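Local coordinates for protein fructose-bisphosphate aldolase (PDB 2FJK) that belongs to the class II fructose-bisphosphate aldolases, folds as a TIM barrel and is modelled with 1,3-dihydroxyacetonephosphate in its pocket, at residues A[6-11]-A[17-22]; A[250-255]-A[297-302]. All coordinates share one frame; numbering follows the deposited sequence.

Overall arrangement
Both contacts lie in one TIM barrel and come in series along the chain, contact 1 closing long before contact 2 opens; their centres are about 10 Å apart. Contact 1 joins the first helix, 6-14, to strand 19-23, while contact 2 joins strand 247-252 to the end of helix 277-299. These strands are parallel neighbours, and Ala21 N probably hydrogen-bonds Ile250 O at 2.8 Å. A second probable bond, Gly18 N to Phe299 O at 2.8 Å, ties the approach to the early strand to the last long helix. The two ends of the sequence thus meet around adjacent strands, and the later one leads directly into the ligand pocket.

Contact 1: residues A[6-11]-A[17-22]; sequences LEILRK and YGVGAF
Ile8, Leu9 and Val19 form the apolar part of this contact, in which the first helix of the TIM barrel meets the strand that follows it. The branch methyl CG2 of Ile8 presses on CG2 of Val19 at 3.4 Å, tighter than usual for two carbons, with CG1 of Val19 a little farther off. At Ile8 the torsion chi1 of -61° lays the longer CG1 arm beside the backbone N, leaving CG2 trans to that nitrogen and directed at the valine. Leu9 starts out away from the strand but bends back, bringing CD1 to 4.0 Å from Val19 CB. Both side chains cross that of Val19 at about a right angle. Leu9 also touches Pro204 in a loop, Ile45 of strand 44-47 and Lys249 of strand 247-252, consistent with a helix placed near the N-terminal ends of the strands.

The second kind of contact is aromatic against backbone. Tyr17 slants its ring across the end of 6-11, with CE2 3.6 Å from Lys11 O and OH 4.1 Å from Lys11 CB; the lysine amine leads off elsewhere.

Within the two segments, side-chain polar bonding is confined to the helix. Arg10 NH1 and Glu7 OE1 form a salt bridge at 3.4 Å whose hydrogen bond is weak, and Leu6 CD2 lies over the centre of one guanidinium face, all remote from the strand.

With methyl packing and van der Waals contact with a ring as its cement, the helix is fitted to the strand by shape and burial, not by directional bonds.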
loop_
_atom_site.group_PDB
_atom_site.type_symbol
_atom_site.label_atom_id
_atom_site.label_comp_id
_atom_site.label_asym_id
_atom_site.label_seq_id
_atom_site.Cartn_x
_atom_site.Cartn_y
_atom_site.Cartn_z
ATOM N N LEU A 6 4.148 -9.041 20.949
ATOM C CA LEU A 6 4.757 -9.943 21.924
ATOM C C LEU A 6 5.990 -9.262 22.497
ATOM O O LEU A 6 6.195 -9.257 23.712
ATOM C CB LEU A 6 5.138 -11.275 21.269
ATOM C CG LEU A 6 5.937 -12.286 22.104
ATOM C CD1 LEU A 6 5.257 -12.547 23.446
ATOM C CD2 LEU A 6 6.090 -13.581 21.313
ATOM N N GLU A 7 6.795 -8.666 21.620
ATOM C CA GLU A 7 8.000 -7.965 22.050
ATOM C C GLU A 7 7.592 -6.716 22.824
ATOM O O GLU A 7 8.241 -6.338 23.800
ATOM C CB GLU A 7 8.861 -7.588 20.842
ATOM C CG GLU A 7 9.322 -8.778 19.995
ATOM C CD GLU A 7 10.133 -9.804 20.780
ATOM O OE1 GLU A 7 9.558 -10.490 21.651
ATOM O OE2 GLU A 7 11.351 -9.926 20.524
ATOM N N ILE A 8 6.515 -6.073 22.383
ATOM C CA ILE A 8 6.005 -4.895 23.073
ATOM C C ILE A 8 5.626 -5.313 24.493
ATOM O O ILE A 8 6.079 -4.722 25.471
ATOM C CB ILE A 8 4.710 -4.355 22.426
ATOM C CG1 ILE A 8 4.957 -3.936 20.984
ATOM C CG2 ILE A 8 4.188 -3.180 23.232
ATOM C CD1 ILE A 8 3.752 -3.269 20.357
ATOM N N LEU A 9 4.779 -6.338 24.582
ATOM C CA LEU A 9 4.284 -6.851 25.856
ATOM C C LEU A 9 5.336 -7.526 26.739
ATOM O O LEU A 9 5.301 -7.377 27.957
ATOM C CB LEU A 9 3.103 -7.812 25.626
ATOM C CG LEU A 9 1.719 -7.286 25.175
ATOM C CD1 LEU A 9 1.505 -5.853 25.667
ATOM C CD2 LEU A 9 1.598 -7.335 23.663
ATOM N N ARG A 10 6.261 -8.268 26.141
ATOM C CA ARG A 10 7.302 -8.926 26.927
ATOM C C ARG A 10 8.107 -7.899 27.702
ATOM O O ARG A 10 8.403 -8.089 28.882
ATOM C CB ARG A 10 8.248 -9.720 26.030
ATOM C CG ARG A 10 7.743 -11.099 25.670
ATOM C CD ARG A 10 8.755 -11.819 24.811
ATOM N NE ARG A 10 8.369 -13.203 24.575
ATOM C CZ ARG A 10 8.966 -14.001 23.700
ATOM N NH1 ARG A 10 9.979 -13.546 22.972
ATOM N NH2 ARG A 10 8.550 -15.252 23.551
ATOM N N LYS A 11 8.454 -6.808 27.024
ATOM C CA LYS A 11 9.218 -5.733 27.643
ATOM C C LYS A 11 8.357 -4.982 28.645
ATOM O O LYS A 11 8.868 -4.399 29.604
ATOM C CB LYS A 11 9.754 -4.771 26.573
ATOM C CG LYS A 11 10.971 -5.314 25.826
ATOM C CD LYS A 11 11.613 -4.267 24.920
ATOM C CE LYS A 11 12.950 -4.761 24.374
ATOM N NZ LYS A 11 12.809 -6.039 23.612
ATOM N N TYR A 17 5.374 -2.302 33.425
ATOM C CA TYR A 17 4.535 -1.229 32.908
ATOM C C TYR A 17 3.593 -1.853 31.884
ATOM O O TYR A 17 3.889 -2.912 31.325
ATOM C CB TYR A 17 5.383 -0.099 32.293
ATOM C CG TYR A 17 6.044 -0.407 30.970
ATOM C CD1 TYR A 17 5.302 -0.451 29.789
ATOM C CD2 TYR A 17 7.418 -0.631 30.894
ATOM C CE1 TYR A 17 5.907 -0.709 28.567
ATOM C CE2 TYR A 17 8.036 -0.894 29.674
ATOM C CZ TYR A 17 7.273 -0.930 28.516
ATOM O OH TYR A 17 7.876 -1.181 27.306
ATOM N N GLY A 18 2.454 -1.211 31.657
ATOM C CA GLY A 18 1.492 -1.744 30.711
ATOM C C GLY A 18 1.350 -0.950 29.428
ATOM O O GLY A 18 1.543 0.265 29.395
ATOM N N VAL A 19 1.009 -1.657 28.362
ATOM C CA VAL A 19 0.820 -1.049 27.060
ATOM C C VAL A 19 -0.672 -0.988 26.793
ATOM O O VAL A 19 -1.381 -1.981 26.961
ATOM C CB VAL A 19 1.485 -1.881 25.960
ATOM C CG1 VAL A 19 0.994 -1.429 24.598
ATOM C CG2 VAL A 19 2.990 -1.743 26.059
ATOM N N GLY A 20 -1.147 0.179 26.382
ATOM C CA GLY A 20 -2.566 0.325 26.114
ATOM C C GLY A 20 -3.036 -0.198 24.769
ATOM O O GLY A 20 -2.375 -0.008 23.747
ATOM N N ALA A 21 -4.170 -0.888 24.779
ATOM C CA ALA A 21 -4.776 -1.401 23.558
ATOM C C ALA A 21 -6.030 -0.545 23.483
ATOM O O ALA A 21 -6.763 -0.426 24.468
ATOM C CB ALA A 21 -5.136 -2.887 23.697
ATOM N N PHE A 22 -6.260 0.077 22.334
ATOM C CA PHE A 22 -7.414 0.942 22.181
ATOM C C PHE A 22 -8.252 0.578 20.969
ATOM O O PHE A 22 -7.734 0.427 19.858
ATOM C CB PHE A 22 -6.965 2.400 22.084
ATOM C CG PHE A 22 -6.092 2.843 23.226
ATOM C CD1 PHE A 22 -4.728 2.571 23.224
ATOM C CD2 PHE A 22 -6.637 3.525 24.309
ATOM C CE1 PHE A 22 -3.912 2.972 24.283
ATOM C CE2 PHE A 22 -5.832 3.931 25.377
ATOM C CZ PHE A 22 -4.465 3.652 25.362
#

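Contact 2: residues A[250-255]-A[297-302]; sequences INTDTD and ELFGSV. With 13P (1,3-dihydroxyacetonephosphate), chain E.
Ile250 meets Phe299 where a strand of the TIM barrel packs against the last turn of helix 277-299, on the outer side of the barrel wall. The two side chains approach from opposite directions, and Ile250 CD1 sits over one ring face in a CH-pi contact, 3.6 Å from the centroid of the Phe299 ring and 26° off its normal. Chi2 of 174° extends the CG1 arm, carrying CD1 over the CD1-CE1 side of the ring, while Ile250 CB and CG2 both lie 3.5 Å from Phe299 CZ.

Asn251 turns its side chain to the other side of the strand, toward 1,3-dihydroxyacetonephosphate. Thr252 returns to the helix side: OG1 lies near the plane of the Phe299 ring at its edge, 4.0 Å from CZ, and is hydrogen-bonded to Arg295 NE.

Past the strand, at the start of helix 254-270, the chain turns and offers two amides and a hydroxyl to the phosphate. Asp253 N donates to O3P of the ligand at 2.7 Å; the residue holds the N-cap position without a capping bond, and its OD2 instead forms a salt bridge with Arg257. Thr254 N converges on the same phosphate oxygen, O3P, at 2.7 Å, with an N-H...O angle of 149°. Thr254 OG1 adds a short bond of 2.5 Å to ligand O1P. Two amides at a helix N-terminus would be expected to help stabilise the phosphate charge.

Asp255 is hydrogen-bonded to the loop around 211-213: OD1 accepts from Val213 N and OD2 from Ala212 N, while its own N bonds Ser211 OG, the hydroxyl that also hydrogen-bonds the ligand.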
loop_
_atom_site.group_PDB
_atom_site.type_symbol
_atom_site.label_atom_id
_atom_site.label_comp_id
_atom_site.label_asym_id
_atom_site.label_seq_id
_atom_site.Cartn_x
_atom_site.Cartn_y
_atom_site.Cartn_z
ATOM N N ILE A 250 -3.512 -3.620 28.458
ATOM C CA ILE A 250 -4.779 -3.154 28.990
ATOM C C ILE A 250 -5.673 -2.577 27.898
ATOM O O ILE A 250 -5.295 -1.641 27.186
ATOM C CB ILE A 250 -4.537 -2.091 30.069
ATOM C CG1 ILE A 250 -3.459 -2.586 31.034
ATOM C CG2 ILE A 250 -5.815 -1.825 30.831
ATOM C CD1 ILE A 250 -3.031 -1.562 32.043
ATOM N N ASN A 251 -6.869 -3.143 27.774
ATOM C CA ASN A 251 -7.824 -2.701 26.771
ATOM C C ASN A 251 -8.746 -1.595 27.271
ATOM O O ASN A 251 -9.266 -1.662 28.387
ATOM C CB ASN A 251 -8.656 -3.890 26.305
ATOM C CG ASN A 251 -8.090 -4.559 25.066
ATOM O OD1 ASN A 251 -8.576 -4.340 23.950
ATOM N ND2 ASN A 251 -7.060 -5.382 25.252
ATOM N N THR A 252 -8.950 -0.584 26.428
ATOM C CA THR A 252 -9.824 0.554 26.740
ATOM C C THR A 252 -10.717 0.847 25.542
ATOM O O THR A 252 -10.222 1.086 24.439
ATOM C CB THR A 252 -9.019 1.834 27.037
ATOM O OG1 THR A 252 -8.075 1.569 28.072
ATOM C CG2 THR A 252 -9.951 2.968 27.482
ATOM N N ASP A 253 -12.029 0.850 25.762
ATOM C CA ASP A 253 -12.977 1.091 24.683
ATOM C C ASP A 253 -14.077 2.065 25.115
ATOM O O ASP A 253 -14.220 3.137 24.534
ATOM C CB ASP A 253 -13.578 -0.253 24.241
ATOM C CG ASP A 253 -14.530 -0.125 23.074
ATOM O OD1 ASP A 253 -14.657 0.977 22.512
ATOM O OD2 ASP A 253 -15.155 -1.145 22.716
ATOM N N THR A 254 -14.849 1.680 26.129
ATOM C CA THR A 254 -15.926 2.515 26.657
ATOM C C THR A 254 -15.504 3.976 26.921
ATOM O O THR A 254 -16.207 4.909 26.529
ATOM C CB THR A 254 -16.479 1.934 27.988
ATOM O OG1 THR A 254 -17.144 0.690 27.734
ATOM C CG2 THR A 254 -17.452 2.907 28.636
ATOM N N ASP A 255 -14.372 4.167 27.595
ATOM C CA ASP A 255 -13.902 5.515 27.906
ATOM C C ASP A 255 -13.821 6.393 26.659
ATOM O O ASP A 255 -14.217 7.554 26.690
ATOM C CB ASP A 255 -12.524 5.483 28.594
ATOM C CG ASP A 255 -12.584 4.964 30.032
ATOM O OD1 ASP A 255 -13.656 5.040 30.668
ATOM O OD2 ASP A 255 -11.543 4.493 30.535
ATOM N N GLU A 297 -0.407 7.458 30.593
ATOM C CA GLU A 297 0.268 7.938 31.802
ATOM C C GLU A 297 0.009 6.956 32.939
ATOM O O GLU A 297 0.891 6.658 33.729
ATOM C CB GLU A 297 -0.262 9.297 32.242
ATOM C CG GLU A 297 0.135 10.465 31.384
ATOM C CD GLU A 297 -0.244 11.779 32.033
ATOM O OE1 GLU A 297 -1.444 11.974 32.327
ATOM O OE2 GLU A 297 0.659 12.614 32.256
ATOM N N LEU A 298 -1.222 6.474 33.021
ATOM C CA LEU A 298 -1.607 5.529 34.056
ATOM C C LEU A 298 -0.924 4.181 33.838
ATOM O O LEU A 298 -0.561 3.500 34.793
ATOM C CB LEU A 298 -3.128 5.353 34.053
ATOM C CG LEU A 298 -3.736 4.307 34.990
ATOM C CD1 LEU A 298 -3.394 4.648 36.443
ATOM C CD2 LEU A 298 -5.245 4.269 34.781
ATOM N N PHE A 299 -0.731 3.815 32.575
ATOM C CA PHE A 299 -0.109 2.536 32.234
ATOM C C PHE A 299 1.410 2.528 32.343
ATOM O O PHE A 299 2.023 1.465 32.420
ATOM C CB PHE A 299 -0.518 2.103 30.818
ATOM C CG PHE A 299 -2.009 1.886 30.643
ATOM C CD1 PHE A 299 -2.849 1.744 31.744
ATOM C CD2 PHE A 299 -2.561 1.792 29.366
ATOM C CE1 PHE A 299 -4.218 1.509 31.575
ATOM C CE2 PHE A 299 -3.927 1.555 29.185
ATOM C CZ PHE A 299 -4.757 1.415 30.293
ATOM N N GLY A 300 2.021 3.708 32.345
ATOM C CA GLY A 300 3.467 3.773 32.443
ATOM C C GLY A 300 4.191 3.475 31.140
ATOM O O GLY A 300 5.356 3.071 31.149
ATOM N N SER A 301 3.509 3.669 30.014
ATOM C CA SER A 301 4.114 3.423 28.708
ATOM C C SER A 301 4.679 4.720 28.117
ATOM O O SER A 301 5.202 4.733 27.001
ATOM C CB SER A 301 3.073 2.850 27.742
ATOM O OG SER A 301 2.103 3.836 27.432
ATOM N N VAL A 302 4.558 5.818 28.851
ATOM C CA VAL A 302 5.075 7.088 28.353
ATOM C C VAL A 302 6.591 6.995 28.205
ATOM O O VAL A 302 7.296 6.738 29.180
ATOM C CB VAL A 302 4.730 8.246 29.308
ATOM C CG1 VAL A 302 5.278 9.556 28.766
ATOM C CG2 VAL A 302 3.217 8.337 29.486
HETATM P P 13P E . -14.364 -1.576 28.050
HETATM O O1P 13P E . -15.916 -1.541 27.643
HETATM O O2P 13P E . -14.317 -1.641 29.631
HETATM O O3P 13P E . -13.677 -0.265 27.559
HETATM O O1 13P E . -13.691 -2.863 27.365
HETATM C C1 13P E . -12.334 -2.779 26.936
HETATM C C2 13P E . -11.928 -4.195 26.612
HETATM O O2 13P E . -12.111 -5.078 27.446
HETATM C C3 13P E . -11.295 -4.540 25.264
HETATM O O3 13P E . -11.111 -5.947 25.148
#